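PDB 3B73: PhiH1 repressor-like protein from Haloarcula marismortui ATCC 43049, which is of unknown function but, as a winged helix-turn-helix protein resembling the PhiH1 phage repressor, probably binds DNA and regulates transcription. Local coordinates for residues W10-L19 / R49-L59; L19-G28 / V66-L77. One frame throughout, in Å; residues are numbered along the deposited sequence.

Contact 1: W10-L19 / R49-L59; sequences WMTIWDDRIL and RLKKLADHDLL
Arg49 grips the carboxylate of Asp15 side-on: NE donates to OD1 at 2.8 Å, nearly straight at 165°, and NH2 donates to OD2. Both oxygens use their syn lone pairs, and the carboxylate and guanidinium planes are nearly coplanar. A bend at chi2 and chi3 folds the arginine chain back so that NH2 also reaches Trp10 O at 3.1 Å, while Thr12 CG2 lies over the centre of one guanidinium face. Asp15 OD2 takes a second bond from Thr12 N, half of the capping box that starts helix 13-25. Beside it, the six-membered ring of Trp10 stacks face to face on His56, centroids 3.5 Å apart and planes at 11°; Met11 CG lies over the opposite indole face, toward its rim, and Trp10 NE1 bonds to Ala83 O. The buried side is aliphatic: Ile18 CG2 meets Leu50 CD2 at 3.7 Å, and Leu19 CD2 meets Leu59 CD2 at the same distance. On the looser, partly exposed side, Lys52 CG passes Trp10 CE3 at 3.8 Å. Segments 13-19 and 49-55 cross at -80°, packing helix 13-25 on helix 43-55 within the winged helix-turn-helix domain, with helix 30-34 against Ile18 and Leu50, and helix 71-77 against Leu19 and Leu58.

Contact 2: L19-G28 / V66-L77; sequences LEIIHEEGNG and VYVITEEGEAYL
Gly28 and Tyr67 form an antiparallel hydrogen-bonded pair, Gly28 N to Tyr67 O and Tyr67 N to Gly28 O both 2.9 Å, while the strand 66-69 runs at 87° to helix 19-25. A CB on Gly28 would collide with Ile22 CG1, so glycine lets Ile22 sit close against strand 27-28. Beneath strand 66-69, Ile22 CG2 rests 3.7 Å from Ile69 N. A water donates to Gly26 O at 2.6 Å and weakly accepts from Ile69 N, bridging the helix end and the strand. Leu19 touches both the strand end and helix 71-77: its CD2 meets Ile69 CD1 at 3.9 Å, its CD1 lies 3.7 Å from Tyr76 CD2, and its CB packs on Leu77 CD2. At the exposed margin, the CG of His23 is anti to the backbone N (chi1 165°), which carries ND1 to Glu74 OE2, 2.6 Å away; the bond is bent to 127° and weak, with the oxygen near the imidazole plane. An alanine in place of Glu74 would remove the carboxylate and is likely to leave the His23 ring freer to turn. Thr70 caps helix 71-77 through Gly73 N. Strand 59-62 flanks 66-69 across from 27-28, completing the small antiparallel sheet of the winged helix-turn-helix, with the 59-62/66-69 hairpin consistent with its wing; helix 43-55 packs against Tyr67 and Ile22, and strand 87-88 places Tyr88 against helix 71-77.

Overall arrangement
From the N terminus the chain enters helix 13-25, which both contacts use. Contact 1 closes the first loop when 49-59, the end of helix 43-55 and the turn into strand 59-62, returns to the helix start. Contact 2 closes a second, when 66-77 comes back to the helix end and strand 27-28. Their segments alternate, so the loops cross rather than nest; Leu19 belongs to both, and the centres lie about 10 Å apart. Direct links, probably hydrogen bonds, join Asp57 O to Thr70 OG1 and Asp16 OD1 to Tyr76 OH. The two contacts together tie helices and wing strands into a winged helix-turn-helix, and both border the second subunit.

Contact 1: W10-L19 / R49-L59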
loop_
_atom_site.group_PDB
_atom_site.type_symbol
_atom_site.label_atom_id
_atom_site.label_comp_id
_atom_site.label_asym_id
_atom_site.label_seq_id
_atom_site.Cartn_x
_atom_site.Cartn_y
_atom_site.Cartn_z
ATOM N N TRP B 10 9.605 -5.116 4.548
ATOM C CA TRP B 10 10.503 -4.019 4.194
ATOM C C TRP B 10 9.821 -2.924 3.355
ATOM O O TRP B 10 10.454 -1.939 3.004
ATOM C CB TRP B 10 11.674 -4.561 3.387
ATOM C CG TRP B 10 11.207 -5.334 2.190
ATOM C CD1 TRP B 10 10.917 -6.668 2.135
ATOM C CD2 TRP B 10 10.952 -4.811 0.883
ATOM N NE1 TRP B 10 10.480 -7.005 0.875
ATOM C CE2 TRP B 10 10.499 -5.886 0.084
ATOM C CE3 TRP B 10 11.062 -3.528 0.301
ATOM C CZ2 TRP B 10 10.162 -5.730 -1.269
ATOM C CZ3 TRP B 10 10.722 -3.375 -1.057
ATOM C CH2 TRP B 10 10.269 -4.469 -1.818
HETATM N N MSE B 11 8.544 -3.095 3.029
HETATM C CA MSE B 11 7.896 -2.153 2.121
HETATM C C MSE B 11 7.278 -0.976 2.849
HETATM O O MSE B 11 6.958 -1.058 4.031
HETATM C CB MSE B 11 6.843 -2.843 1.243
HETATM C CG MSE B 11 7.394 -3.892 0.315
HETATM SE SE MSE B 11 5.955 -4.667 -0.748
HETATM C CE MSE B 11 5.679 -3.204 -1.916
ATOM N N THR B 12 7.128 0.127 2.120
ATOM C CA THR B 12 6.390 1.288 2.581
ATOM C C THR B 12 5.203 1.457 1.659
ATOM O O THR B 12 5.101 0.820 0.614
ATOM C CB THR B 12 7.236 2.578 2.476
ATOM O OG1 THR B 12 7.498 2.868 1.092
ATOM C CG2 THR B 12 8.563 2.404 3.218
ATOM N N ILE B 13 4.309 2.349 2.009
ATOM C CA ILE B 13 3.109 2.479 1.199
ATOM C C ILE B 13 3.458 3.074 -0.166
ATOM O O ILE B 13 2.768 2.818 -1.154
ATOM C CB ILE B 13 2.013 3.277 1.947
ATOM C CG1 ILE B 13 0.675 3.144 1.219
ATOM C CG2 ILE B 13 2.443 4.714 2.127
ATOM C CD1 ILE B 13 -0.492 3.504 2.023
ATOM N N TRP B 14 4.561 3.829 -0.221
ATOM C CA TRP B 14 4.959 4.538 -1.427
ATOM C C TRP B 14 5.496 3.574 -2.458
ATOM O O TRP B 14 5.444 3.838 -3.655
ATOM C CB TRP B 14 5.951 5.674 -1.099
ATOM C CG TRP B 14 5.350 6.554 -0.033
ATOM C CD1 TRP B 14 5.746 6.653 1.273
ATOM C CD2 TRP B 14 4.165 7.370 -0.158
ATOM N NE1 TRP B 14 4.893 7.504 1.957
ATOM C CE2 TRP B 14 3.925 7.960 1.099
ATOM C CE3 TRP B 14 3.311 7.682 -1.219
ATOM C CZ2 TRP B 14 2.857 8.840 1.326
ATOM C CZ3 TRP B 14 2.248 8.543 -0.985
ATOM C CH2 TRP B 14 2.035 9.112 0.276
ATOM N N ASP B 15 5.989 2.442 -1.982
ATOM C CA ASP B 15 6.329 1.330 -2.856
ATOM C C ASP B 15 5.171 0.893 -3.770
ATOM O O ASP B 15 5.392 0.672 -4.964
ATOM C CB ASP B 15 6.833 0.142 -2.026
ATOM C CG ASP B 15 8.166 0.437 -1.355
ATOM O OD1 ASP B 15 8.864 1.377 -1.812
ATOM O OD2 ASP B 15 8.501 -0.244 -0.363
ATOM N N ASP B 16 3.965 0.755 -3.216
ATOM C CA ASP B 16 2.815 0.309 -4.002
ATOM C C ASP B 16 2.484 1.401 -5.001
ATOM O O ASP B 16 2.213 1.122 -6.176
ATOM C CB ASP B 16 1.581 0.019 -3.120
ATOM C CG ASP B 16 1.532 -1.429 -2.615
ATOM O OD1 ASP B 16 2.551 -2.145 -2.680
ATOM O OD2 ASP B 16 0.477 -1.852 -2.117
ATOM N N ARG B 17 2.542 2.644 -4.536
ATOM C CA ARG B 17 2.266 3.785 -5.404
ATOM C C ARG B 17 3.252 3.832 -6.548
ATOM O O ARG B 17 2.864 3.933 -7.712
ATOM C CB ARG B 17 2.309 5.105 -4.635
ATOM C CG ARG B 17 1.266 5.202 -3.554
ATOM C CD ARG B 17 -0.138 4.975 -4.093
ATOM N NE ARG B 17 -0.964 4.648 -2.957
ATOM C CZ ARG B 17 -1.431 3.437 -2.695
ATOM N NH1 ARG B 17 -1.237 2.438 -3.537
ATOM N NH2 ARG B 17 -2.123 3.244 -1.594
ATOM N N ILE B 18 4.537 3.732 -6.231
ATOM C CA ILE B 18 5.525 3.753 -7.293
ATOM C C ILE B 18 5.287 2.602 -8.258
ATOM O O ILE B 18 5.309 2.803 -9.463
ATOM C CB ILE B 18 6.934 3.681 -6.742
ATOM C CG1 ILE B 18 7.232 4.959 -5.954
ATOM C CG2 ILE B 18 7.918 3.433 -7.874
ATOM C CD1 ILE B 18 8.373 4.821 -5.043
ATOM N N LEU B 19 5.058 1.396 -7.742
ATOM C CA LEU B 19 4.826 0.271 -8.648
ATOM C C LEU B 19 3.614 0.515 -9.552
ATOM O O LEU B 19 3.659 0.242 -10.745
ATOM C CB LEU B 19 4.671 -1.048 -7.890
ATOM C CG LEU B 19 5.978 -1.644 -7.392
ATOM C CD1 LEU B 19 5.676 -2.741 -6.407
ATOM C CD2 LEU B 19 6.848 -2.159 -8.565
ATOM N N ARG B 49 13.498 4.353 -2.632
ATOM C CA ARG B 49 12.500 3.314 -2.860
ATOM C C ARG B 49 12.712 2.623 -4.200
ATOM O O ARG B 49 12.576 1.393 -4.305
ATOM C CB ARG B 49 11.079 3.877 -2.776
ATOM C CG ARG B 49 10.737 4.463 -1.422
ATOM C CD ARG B 49 11.358 3.699 -0.270
ATOM N NE ARG B 49 10.940 2.296 -0.175
ATOM C CZ ARG B 49 11.345 1.486 0.797
ATOM N NH1 ARG B 49 12.166 1.952 1.727
ATOM N NH2 ARG B 49 10.949 0.217 0.852
ATOM N N LEU B 50 13.057 3.393 -5.230
ATOM C CA LEU B 50 13.364 2.770 -6.529
ATOM C C LEU B 50 14.501 1.746 -6.394
ATOM O O LEU B 50 14.413 0.608 -6.898
ATOM C CB LEU B 50 13.708 3.827 -7.591
ATOM C CG LEU B 50 12.524 4.676 -8.075
ATOM C CD1 LEU B 50 13.027 5.857 -8.888
ATOM C CD2 LEU B 50 11.501 3.829 -8.879
ATOM N N LYS B 51 15.573 2.157 -5.718
ATOM C CA LYS B 51 16.731 1.285 -5.529
ATOM C C LYS B 51 16.284 0.027 -4.788
ATOM O O LYS B 51 16.700 -1.090 -5.126
ATOM C CB LYS B 51 17.847 2.018 -4.769
ATOM C CG LYS B 51 19.268 1.558 -5.102
ATOM C CD LYS B 51 19.717 0.421 -4.192
ATOM C CE LYS B 51 21.189 0.064 -4.399
ATOM N NZ LYS B 51 21.631 -0.999 -3.439
ATOM N N LYS B 52 15.399 0.214 -3.807
ATOM C CA LYS B 52 14.925 -0.899 -2.984
ATOM C C LYS B 52 14.064 -1.871 -3.797
ATOM O O LYS B 52 14.271 -3.080 -3.759
ATOM C CB LYS B 52 14.122 -0.372 -1.804
ATOM C CG LYS B 52 14.067 -1.311 -0.604
ATOM C CD LYS B 52 15.266 -1.085 0.287
ATOM C CE LYS B 52 15.159 -1.854 1.577
ATOM N NZ LYS B 52 16.501 -1.960 2.209
ATOM N N LEU B 53 13.106 -1.332 -4.541
ATOM C CA LEU B 53 12.264 -2.146 -5.398
ATOM C C LEU B 53 13.097 -2.942 -6.401
ATOM O O LEU B 53 12.774 -4.101 -6.692
ATOM C CB LEU B 53 11.206 -1.274 -6.094
ATOM C CG LEU B 53 10.176 -0.746 -5.085
ATOM C CD1 LEU B 53 9.493 0.544 -5.541
ATOM C CD2 LEU B 53 9.189 -1.837 -4.713
ATOM N N ALA B 54 14.171 -2.333 -6.914
ATOM C CA ALA B 54 15.040 -3.015 -7.876
ATOM C C ALA B 54 15.826 -4.136 -7.204
ATOM O O ALA B 54 16.015 -5.215 -7.788
ATOM C CB ALA B 54 15.978 -2.031 -8.574
ATOM N N ASP B 55 16.268 -3.890 -5.971
ATOM C CA ASP B 55 16.972 -4.917 -5.199
ATOM C C ASP B 55 16.090 -6.119 -5.022
ATOM O O ASP B 55 16.581 -7.253 -5.007
ATOM C CB ASP B 55 17.394 -4.377 -3.828
ATOM C CG ASP B 55 18.474 -3.294 -3.934
ATOM O OD1 ASP B 55 19.096 -3.183 -5.013
ATOM O OD2 ASP B 55 18.707 -2.566 -2.941
ATOM N N HIS B 56 14.789 -5.871 -4.880
ATOM C CA HIS B 56 13.825 -6.949 -4.671
ATOM C C HIS B 56 13.217 -7.432 -5.982
ATOM O O HIS B 56 12.242 -8.174 -5.985
ATOM C CB HIS B 56 12.751 -6.516 -3.678
ATOM C CG HIS B 56 13.275 -6.320 -2.293
ATOM N ND1 HIS B 56 13.190 -7.297 -1.322
ATOM C CD2 HIS B 56 13.915 -5.275 -1.716
ATOM C CE1 HIS B 56 13.744 -6.857 -0.208
ATOM N NE2 HIS B 56 14.187 -5.631 -0.417
ATOM N N ASP B 57 13.810 -6.999 -7.090
ATOM C CA ASP B 57 13.429 -7.459 -8.421
ATOM C C ASP B 57 11.962 -7.207 -8.761
ATOM O O ASP B 57 11.384 -7.913 -9.566
ATOM C CB ASP B 57 13.782 -8.942 -8.600
ATOM C CG ASP B 57 15.178 -9.146 -9.178
ATOM O OD1 ASP B 57 16.164 -8.577 -8.648
ATOM O OD2 ASP B 57 15.284 -9.884 -10.179
ATOM N N LEU B 58 11.377 -6.179 -8.161
ATOM C CA LEU B 58 10.050 -5.728 -8.533
ATOM C C LEU B 58 10.155 -4.671 -9.624
ATOM O O LEU B 58 9.200 -4.429 -10.375
ATOM C CB LEU B 58 9.344 -5.172 -7.309
ATOM C CG LEU B 58 9.187 -6.232 -6.220
ATOM C CD1 LEU B 58 8.259 -5.750 -5.097
ATOM C CD2 LEU B 58 8.676 -7.554 -6.810
ATOM N N LEU B 59 11.326 -4.038 -9.686
ATOM C CA LEU B 59 11.684 -3.130 -10.760
ATOM C C LEU B 59 13.040 -3.562 -11.298
ATOM O O LEU B 59 13.722 -4.360 -10.671
ATOM C CB LEU B 59 11.788 -1.700 -10.254
ATOM C CG LEU B 59 10.488 -1.016 -9.830
ATOM C CD1 LEU B 59 10.776 0.401 -9.370
ATOM C CD2 LEU B 59 9.441 -1.018 -10.956
#

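Contact 2: L19-G28 / V66-L77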
loop_
_atom_site.group_PDB
_atom_site.type_symbol
_atom_site.label_atom_id
_atom_site.label_comp_id
_atom_site.label_asym_id
_atom_site.label_seq_id
_atom_site.Cartn_x
_atom_site.Cartn_y
_atom_site.Cartn_z
ATOM N N LEU B 19 5.058 1.396 -7.742
ATOM C CA LEU B 19 4.826 0.271 -8.648
ATOM C C LEU B 19 3.614 0.515 -9.552
ATOM O O LEU B 19 3.659 0.242 -10.745
ATOM C CB LEU B 19 4.671 -1.048 -7.890
ATOM C CG LEU B 19 5.978 -1.644 -7.392
ATOM C CD1 LEU B 19 5.676 -2.741 -6.407
ATOM C CD2 LEU B 19 6.848 -2.159 -8.565
ATOM N N GLU B 20 2.543 1.049 -8.974
ATOM C CA GLU B 20 1.297 1.313 -9.698
ATOM C C GLU B 20 1.512 2.352 -10.798
ATOM O O GLU B 20 0.982 2.232 -11.901
ATOM C CB GLU B 20 0.193 1.773 -8.730
ATOM C CG GLU B 20 -0.299 0.637 -7.823
ATOM C CD GLU B 20 -1.045 1.117 -6.582
ATOM O OE1 GLU B 20 -1.557 0.244 -5.854
ATOM O OE2 GLU B 20 -1.125 2.345 -6.322
ATOM N N ILE B 21 2.317 3.360 -10.500
ATOM C CA ILE B 21 2.566 4.415 -11.463
ATOM C C ILE B 21 3.420 3.899 -12.606
ATOM O O ILE B 21 3.139 4.159 -13.775
ATOM C CB ILE B 21 3.220 5.642 -10.808
ATOM C CG1 ILE B 21 2.156 6.451 -10.056
ATOM C CG2 ILE B 21 3.888 6.511 -11.863
ATOM C CD1 ILE B 21 2.736 7.383 -8.970
ATOM N N ILE B 22 4.460 3.154 -12.283
ATOM C CA ILE B 22 5.308 2.630 -13.334
ATOM C C ILE B 22 4.537 1.597 -14.175
ATOM O O ILE B 22 4.692 1.542 -15.384
ATOM C CB ILE B 22 6.603 2.050 -12.756
ATOM C CG1 ILE B 22 7.450 3.191 -12.175
ATOM C CG2 ILE B 22 7.372 1.267 -13.827
ATOM C CD1 ILE B 22 8.775 2.728 -11.602
ATOM N N HIS B 23 3.684 0.801 -13.540
ATOM C CA HIS B 23 2.898 -0.184 -14.276
ATOM C C HIS B 23 2.054 0.517 -15.338
ATOM O O HIS B 23 1.982 0.073 -16.481
ATOM C CB HIS B 23 2.003 -0.999 -13.346
ATOM C CG HIS B 23 0.920 -1.764 -14.053
ATOM N ND1 HIS B 23 1.147 -2.962 -14.698
ATOM C CD2 HIS B 23 -0.401 -1.501 -14.208
ATOM C CE1 HIS B 23 0.016 -3.406 -15.215
ATOM N NE2 HIS B 23 -0.939 -2.536 -14.934
ATOM N N GLU B 24 1.432 1.625 -14.964
ATOM C CA GLU B 24 0.543 2.308 -15.887
ATOM C C GLU B 24 1.281 3.168 -16.917
ATOM O O GLU B 24 0.835 3.275 -18.048
ATOM C CB GLU B 24 -0.502 3.146 -15.135
ATOM C CG GLU B 24 -0.029 4.539 -14.737
ATOM C CD GLU B 24 -1.161 5.457 -14.283
ATOM O OE1 GLU B 24 -2.018 5.020 -13.482
ATOM O OE2 GLU B 24 -1.185 6.626 -14.723
ATOM N N GLU B 25 2.400 3.775 -16.530
ATOM C CA GLU B 25 3.146 4.675 -17.417
ATOM C C GLU B 25 4.178 3.946 -18.270
ATOM O O GLU B 25 4.618 4.465 -19.293
ATOM C CB GLU B 25 3.873 5.760 -16.611
ATOM C CG GLU B 25 2.972 6.752 -15.877
ATOM C CD GLU B 25 2.128 7.592 -16.812
ATOM O OE1 GLU B 25 2.580 7.864 -17.948
ATOM O OE2 GLU B 25 1.013 7.980 -16.407
ATOM N N GLY B 26 4.591 2.762 -17.828
ATOM C CA GLY B 26 5.604 2.007 -18.539
ATOM C C GLY B 26 6.992 2.156 -17.934
ATOM O O GLY B 26 7.668 1.162 -17.649
ATOM N N ASN B 27 7.443 3.390 -17.756
ATOM C CA ASN B 27 8.669 3.590 -16.994
ATOM C C ASN B 27 8.577 4.747 -16.021
ATOM O O ASN B 27 7.639 5.542 -16.059
ATOM C CB ASN B 27 9.861 3.761 -17.916
ATOM C CG ASN B 27 9.652 4.852 -18.914
ATOM O OD1 ASN B 27 8.921 5.801 -18.646
ATOM N ND2 ASN B 27 10.284 4.729 -20.084
ATOM N N GLY B 28 9.551 4.820 -15.130
ATOM C CA GLY B 28 9.567 5.854 -14.120
ATOM C C GLY B 28 10.976 6.311 -13.817
ATOM O O GLY B 28 11.949 5.576 -14.027
ATOM N N VAL B 66 16.372 5.261 -15.654
ATOM C CA VAL B 66 15.012 4.828 -15.876
ATOM C C VAL B 66 14.807 3.474 -15.182
ATOM O O VAL B 66 15.684 2.599 -15.208
ATOM C CB VAL B 66 14.654 4.778 -17.381
ATOM C CG1 VAL B 66 13.354 4.025 -17.597
ATOM C CG2 VAL B 66 14.544 6.201 -17.955
ATOM N N TYR B 67 13.666 3.333 -14.517
ATOM C CA TYR B 67 13.263 2.063 -13.926
ATOM C C TYR B 67 11.987 1.569 -14.622
ATOM O O TYR B 67 11.159 2.363 -15.088
ATOM C CB TYR B 67 13.032 2.201 -12.417
ATOM C CG TYR B 67 14.279 2.361 -11.586
ATOM C CD1 TYR B 67 14.812 1.273 -10.886
ATOM C CD2 TYR B 67 14.913 3.602 -11.467
ATOM C CE1 TYR B 67 15.966 1.412 -10.111
ATOM C CE2 TYR B 67 16.074 3.751 -10.685
ATOM C CZ TYR B 67 16.590 2.647 -10.012
ATOM O OH TYR B 67 17.725 2.762 -9.235
ATOM N N VAL B 68 11.843 0.251 -14.679
ATOM C CA VAL B 68 10.754 -0.380 -15.394
ATOM C C VAL B 68 10.290 -1.587 -14.562
ATOM O O VAL B 68 11.096 -2.202 -13.853
ATOM C CB VAL B 68 11.248 -0.806 -16.809
ATOM C CG1 VAL B 68 10.757 -2.193 -17.176
ATOM C CG2 VAL B 68 10.854 0.229 -17.859
ATOM N N ILE B 69 9.009 -1.940 -14.637
ATOM C CA ILE B 69 8.497 -3.050 -13.811
ATOM C C ILE B 69 8.951 -4.434 -14.318
ATOM O O ILE B 69 9.245 -4.592 -15.498
ATOM C CB ILE B 69 6.939 -2.971 -13.651
ATOM C CG1 ILE B 69 6.471 -3.861 -12.503
ATOM C CG2 ILE B 69 6.197 -3.328 -14.968
ATOM C CD1 ILE B 69 5.165 -3.403 -11.824
ATOM N N THR B 70 9.052 -5.420 -13.419
ATOM C CA THR B 70 9.353 -6.796 -13.810
ATOM C C THR B 70 8.089 -7.668 -13.760
ATOM O O THR B 70 7.040 -7.221 -13.305
ATOM C CB THR B 70 10.386 -7.420 -12.861
ATOM O OG1 THR B 70 9.820 -7.472 -11.549
ATOM C CG2 THR B 70 11.673 -6.589 -12.821
ATOM N N GLU B 71 8.204 -8.912 -14.216
ATOM C CA GLU B 71 7.097 -9.854 -14.124
ATOM C C GLU B 71 6.704 -10.021 -12.661
ATOM O O GLU B 71 5.518 -10.034 -12.321
ATOM C CB GLU B 71 7.474 -11.214 -14.729
ATOM C CG GLU B 71 8.215 -11.141 -16.054
ATOM C CD GLU B 71 9.730 -11.193 -15.892
ATOM O OE1 GLU B 71 10.355 -10.161 -15.529
ATOM O OE2 GLU B 71 10.297 -12.281 -16.145
ATOM N N GLU B 72 7.712 -10.149 -11.798
ATOM C CA GLU B 72 7.481 -10.268 -10.359
ATOM C C GLU B 72 6.788 -9.032 -9.801
ATOM O O GLU B 72 5.901 -9.141 -8.953
ATOM C CB GLU B 72 8.785 -10.536 -9.603
ATOM C CG GLU B 72 10.027 -10.116 -10.357
ATOM C CD GLU B 72 10.495 -11.152 -11.350
ATOM O OE1 GLU B 72 10.554 -10.833 -12.553
ATOM O OE2 GLU B 72 10.802 -12.288 -10.931
ATOM N N GLY B 73 7.189 -7.854 -10.278
ATOM C CA GLY B 73 6.536 -6.632 -9.862
ATOM C C GLY B 73 5.076 -6.670 -10.260
ATOM O O GLY B 73 4.209 -6.299 -9.470
ATOM N N GLU B 74 4.798 -7.117 -11.489
ATOM C CA GLU B 74 3.419 -7.213 -11.991
ATOM C C GLU B 74 2.623 -8.234 -11.206
ATOM O O GLU B 74 1.513 -7.966 -10.772
ATOM C CB GLU B 74 3.410 -7.654 -13.453
ATOM C CG GLU B 74 4.067 -6.711 -14.413
ATOM C CD GLU B 74 3.097 -6.145 -15.408
ATOM O OE1 GLU B 74 3.092 -6.637 -16.559
ATOM O OE2 GLU B 74 2.336 -5.225 -15.032
ATOM N N ALA B 75 3.206 -9.418 -11.042
ATOM C CA ALA B 75 2.550 -10.492 -10.326
ATOM C C ALA B 75 2.247 -10.030 -8.911
ATOM O O ALA B 75 1.188 -10.361 -8.344
ATOM C CB ALA B 75 3.441 -11.737 -10.306
ATOM N N TYR B 76 3.179 -9.264 -8.339
ATOM C CA TYR B 76 2.986 -8.755 -6.969
ATOM C C TYR B 76 1.738 -7.858 -6.879
ATOM O O TYR B 76 0.888 -8.040 -6.005
ATOM C CB TYR B 76 4.224 -7.986 -6.460
ATOM C CG TYR B 76 3.862 -7.102 -5.280
ATOM C CD1 TYR B 76 3.641 -7.663 -4.015
ATOM C CD2 TYR B 76 3.691 -5.710 -5.436
ATOM C CE1 TYR B 76 3.264 -6.864 -2.914
ATOM C CE2 TYR B 76 3.325 -4.900 -4.333
ATOM C CZ TYR B 76 3.128 -5.491 -3.074
ATOM O OH TYR B 76 2.742 -4.735 -1.984
ATOM N N LEU B 77 1.640 -6.872 -7.773
ATOM C CA LEU B 77 0.446 -6.015 -7.803
ATOM C C LEU B 77 -0.861 -6.839 -7.895
ATOM O O LEU B 77 -1.899 -6.437 -7.350
ATOM C CB LEU B 77 0.536 -5.006 -8.957
ATOM C CG LEU B 77 1.703 -4.011 -8.870
ATOM C CD1 LEU B 77 1.801 -3.136 -10.106
ATOM C CD2 LEU B 77 1.587 -3.132 -7.627
HETATM O O HOH W 1 6.795 -1.271 -17.069
#